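Local coordinates for aldehyde dehydrogenase family protein (Pseudomonas syringae pv. tomato, PDB 5IUV) that probably oxidises indole-3-acetaldehyde to the auxin indole-3-acetic acid with NAD+ as cofactor, a route that contributes to the virulence of this plant pathogen, at residues Q205-E209 with A210-A214; L448-G451 with S452-V455. All coordinates share one frame; numbering follows the deposited sequence.

Contact 1 of 2, residues Q205-E209 with A210-A214; sequences QLAIE and AGIPA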
# COMPACT_ATOMS: atom_id res chain seq x y z
N GLN A 205 -4.16 -31.79 17.14
CA GLN A 205 -3.40 -31.92 18.38
C GLN A 205 -2.17 -31.01 18.39
O GLN A 205 -1.84 -30.41 19.42
CB GLN A 205 -2.97 -33.38 18.57
CG GLN A 205 -1.84 -33.56 19.56
CD GLN A 205 -2.31 -33.47 20.99
OE1 GLN A 205 -2.03 -32.51 21.70
NE2 GLN A 205 -3.04 -34.50 21.43
N LEU A 206 -1.50 -30.93 17.25
CA LEU A 206 -0.32 -30.08 17.14
C LEU A 206 -0.69 -28.61 17.33
O LEU A 206 0.09 -27.85 17.91
CB LEU A 206 0.36 -30.29 15.79
CG LEU A 206 0.91 -31.69 15.52
CD1 LEU A 206 1.65 -31.72 14.18
CD2 LEU A 206 1.82 -32.14 16.67
N ALA A 207 -1.87 -28.22 16.86
CA ALA A 207 -2.32 -26.84 17.02
C ALA A 207 -2.40 -26.47 18.50
O ALA A 207 -1.93 -25.42 18.92
CB ALA A 207 -3.66 -26.63 16.34
N ILE A 208 -2.99 -27.36 19.30
CA ILE A 208 -3.07 -27.16 20.74
C ILE A 208 -1.67 -27.08 21.37
O ILE A 208 -1.40 -26.22 22.21
CB ILE A 208 -3.88 -28.30 21.42
CG1 ILE A 208 -5.34 -28.24 20.97
CG2 ILE A 208 -3.81 -28.19 22.94
CD1 ILE A 208 -6.03 -26.93 21.32
N GLU A 209 -0.79 -27.98 20.95
CA GLU A 209 0.57 -27.98 21.49
C GLU A 209 1.31 -26.68 21.14
O GLU A 209 2.11 -26.19 21.93
CB GLU A 209 1.35 -29.20 20.99
CG GLU A 209 2.73 -29.33 21.62
CD GLU A 209 3.55 -30.48 21.06
OE1 GLU A 209 3.00 -31.29 20.26
OE2 GLU A 209 4.74 -30.57 21.41
N ALA A 210 1.02 -26.10 19.98
CA ALA A 210 1.65 -24.84 19.60
C ALA A 210 1.13 -23.65 20.41
O ALA A 210 1.79 -22.61 20.51
CB ALA A 210 1.46 -24.58 18.11
N GLY A 211 -0.06 -23.79 20.99
CA GLY A 211 -0.64 -22.72 21.79
C GLY A 211 -1.94 -22.16 21.25
O GLY A 211 -2.48 -21.19 21.79
N ILE A 212 -2.46 -22.75 20.17
CA ILE A 212 -3.80 -22.40 19.70
C ILE A 212 -4.83 -22.83 20.74
O ILE A 212 -4.87 -24.00 21.10
CB ILE A 212 -4.13 -23.08 18.36
CG1 ILE A 212 -3.13 -22.68 17.27
CG2 ILE A 212 -5.56 -22.74 17.93
CD1 ILE A 212 -3.30 -21.25 16.79
N PRO A 213 -5.65 -21.89 21.23
CA PRO A 213 -6.62 -22.22 22.30
C PRO A 213 -7.67 -23.24 21.87
O PRO A 213 -7.98 -23.35 20.69
CB PRO A 213 -7.29 -20.87 22.60
CG PRO A 213 -6.33 -19.83 22.09
CD PRO A 213 -5.66 -20.46 20.90
N ALA A 214 -8.20 -23.98 22.84
CA ALA A 214 -9.30 -24.91 22.58
C ALA A 214 -10.49 -24.20 21.93
O ALA A 214 -10.86 -23.09 22.33
CB ALA A 214 -9.74 -25.60 23.88
O HOH W 1 -3.67 -24.70 23.58

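Contact 2 of 2, residues L448-G451 with S452-V455; sequences LRAG and SVWV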
# COMPACT_ATOMS: atom_id res chain seq x y z
N LEU A 448 -4.01 -13.75 -21.45
CA LEU A 448 -4.54 -15.01 -20.91
C LEU A 448 -5.41 -14.76 -19.67
O LEU A 448 -4.96 -14.13 -18.72
CB LEU A 448 -3.41 -15.96 -20.56
CG LEU A 448 -2.51 -16.33 -21.73
CD1 LEU A 448 -1.28 -17.07 -21.24
CD2 LEU A 448 -3.27 -17.18 -22.74
N ARG A 449 -6.63 -15.27 -19.69
CA ARG A 449 -7.57 -15.08 -18.59
C ARG A 449 -7.38 -16.16 -17.54
O ARG A 449 -8.18 -17.10 -17.44
CB ARG A 449 -9.01 -15.07 -19.11
CG ARG A 449 -9.28 -14.01 -20.19
CD ARG A 449 -9.21 -12.60 -19.62
NE ARG A 449 -10.44 -12.23 -18.91
CZ ARG A 449 -10.62 -11.05 -18.31
NH1 ARG A 449 -9.67 -10.13 -18.31
NH2 ARG A 449 -11.77 -10.80 -17.69
N ALA A 450 -6.33 -16.02 -16.74
CA ALA A 450 -5.98 -17.04 -15.75
C ALA A 450 -5.34 -16.40 -14.52
O ALA A 450 -4.62 -15.41 -14.64
CB ALA A 450 -5.04 -18.07 -16.36
N GLY A 451 -5.61 -16.96 -13.35
CA GLY A 451 -5.13 -16.39 -12.10
C GLY A 451 -3.62 -16.43 -11.94
O GLY A 451 -3.04 -15.57 -11.28
N SER A 452 -3.00 -17.46 -12.50
CA SER A 452 -1.54 -17.53 -12.54
C SER A 452 -1.07 -17.69 -13.98
O SER A 452 -1.60 -18.52 -14.71
CB SER A 452 -1.02 -18.71 -11.71
OG SER A 452 -1.41 -18.59 -10.35
N VAL A 453 -0.08 -16.90 -14.39
CA VAL A 453 0.53 -17.09 -15.70
C VAL A 453 2.02 -17.26 -15.52
O VAL A 453 2.69 -16.38 -14.96
CB VAL A 453 0.24 -15.91 -16.66
CG1 VAL A 453 0.97 -16.12 -17.98
CG2 VAL A 453 -1.26 -15.77 -16.90
N TRP A 454 2.54 -18.40 -15.95
CA TRP A 454 3.94 -18.71 -15.76
C TRP A 454 4.69 -18.55 -17.08
O TRP A 454 4.26 -19.06 -18.12
CB TRP A 454 4.10 -20.13 -15.18
CG TRP A 454 3.43 -20.25 -13.84
CD1 TRP A 454 3.61 -19.42 -12.77
CD2 TRP A 454 2.47 -21.23 -13.43
NE1 TRP A 454 2.82 -19.83 -11.71
CE2 TRP A 454 2.12 -20.94 -12.09
CE3 TRP A 454 1.88 -22.34 -14.05
CZ2 TRP A 454 1.20 -21.71 -11.37
CZ3 TRP A 454 0.97 -23.11 -13.33
CH2 TRP A 454 0.64 -22.79 -12.01
N VAL A 455 5.79 -17.82 -17.06
CA VAL A 455 6.52 -17.54 -18.29
C VAL A 455 7.90 -18.18 -18.24
O VAL A 455 8.67 -17.95 -17.31
CB VAL A 455 6.67 -16.02 -18.54
CG1 VAL A 455 7.46 -15.75 -19.83
CG2 VAL A 455 5.30 -15.35 -18.58

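Contact 1 of 2, residues Q205-E209 with A210-A214
Ala-207 and Ile-212 meet where a helix gives out, and the way the chain leaves it is a worked example of the Schellman motif. Backbone bonds carry most of the turn. A helical i to i-4 bond joins Ala-210 N to Leu-206 O at 2.9 Å. One residue on, Ala-207 O takes two amides: Ile-212 N at 3.0 Å, the 6-to-1 bond of the motif, and, weakly, Gly-211 N at 3.2 Å. The 5-to-2 bond runs from Gly-211 N to Ile-208 O at 3.0 Å, with the donor above the carbonyl plane, 67° out of it. Gly-211, with a positive phi of 118°, reverses the chain; having no CB, it takes this conformation without crowding Ala-210 O.

Water supplies a second polar link. A single molecule donates to both Ile-208 O and Ile-212 O, the latter at 2.8 Å, and so bridges the last turn to the departing chain.

Side-chain packing flanks these bonds. Ala-207 CB lies 4.1 Å from Ile-212 CG1, the hydrophobic pairing that commonly accompanies a Schellman motif. On Ile-208, CG1 lies beside the backbone N (chi1 -66°) and a further bend at chi2 carries CD1 forward, so that this methyl rests on the loop backbone, 3.2 Å from Ile-212 O, with Ala-214 N a little farther off.

This is the C-terminal end of helix 198-210, where the chain turns toward strand 217-219. Helix 80-96 packs along it, with Phe-90 against Ala-207 and Ala-210, Thr-86 against Ile-212, and Arg-89 NE hydrogen-bonded to Ala-210 O; Trp-75, in a loop, touches Ile-212 and Pro-213.

Contact 2 of 2, residues L448-G451 with S452-V455
A chi1 of 176° swings one methyl of Val-453, CG1, away from the backbone N and leaves CG2 beside it, and each methyl finds its own partner. CG1 meets Leu-448 CD1 at 4.1 Å, where the side chains cross at about a right angle; the leucine CG sits beside its own N (chi1 -59°). CG2 faces Ala-450, 4.1 Å from the carbonyl O and 4.5 Å from CB. The contact therefore closes a helix-to-strand turn by apolar packing. Around Arg-449, the centre of an inverse gamma turn, the chain folds back with a weak bond from Ala-450 N to Leu-448 O.

Ser-452 CB lies 3.5 Å above one face of the Trp-454 ring, offset toward its rim. Ser-452 is about 6 Å, side chain to side chain, from Thr-303, which contacts (indol-3-yl)acetate in a structure of this protein, consistent with the strand starting near the active-site pocket.

The loop joins helix 438-447 to strand 452-455, which pairs in parallel with strand 430-434 inside this subunit, a beta-alpha-beta crossover. Its other partner is a strand of the second subunit, also parallel, which carries the sheet across the interface, while Leu-448 O accepts a bond from Lys-491 of that subunit.

In the fold
From the N terminus, contact 1 (205-214) comes first and is complete long before contact 2 (448-455) opens, so the two stand in series and neither nest nor cross. Each is a local turn at the C-terminal end of a helix that leads to a strand. Contact 1 passes from helix 198-210 toward strand 217-219 of the sheet that contains 187-191; contact 2 passes from helix 438-447 into strand 452-455 of the other sheet. Their centres are about 37 Å apart, on opposite sides of the chain's centre. No other subunit of the assembly touches contact 1, whereas contact 2 lies at a subunit interface.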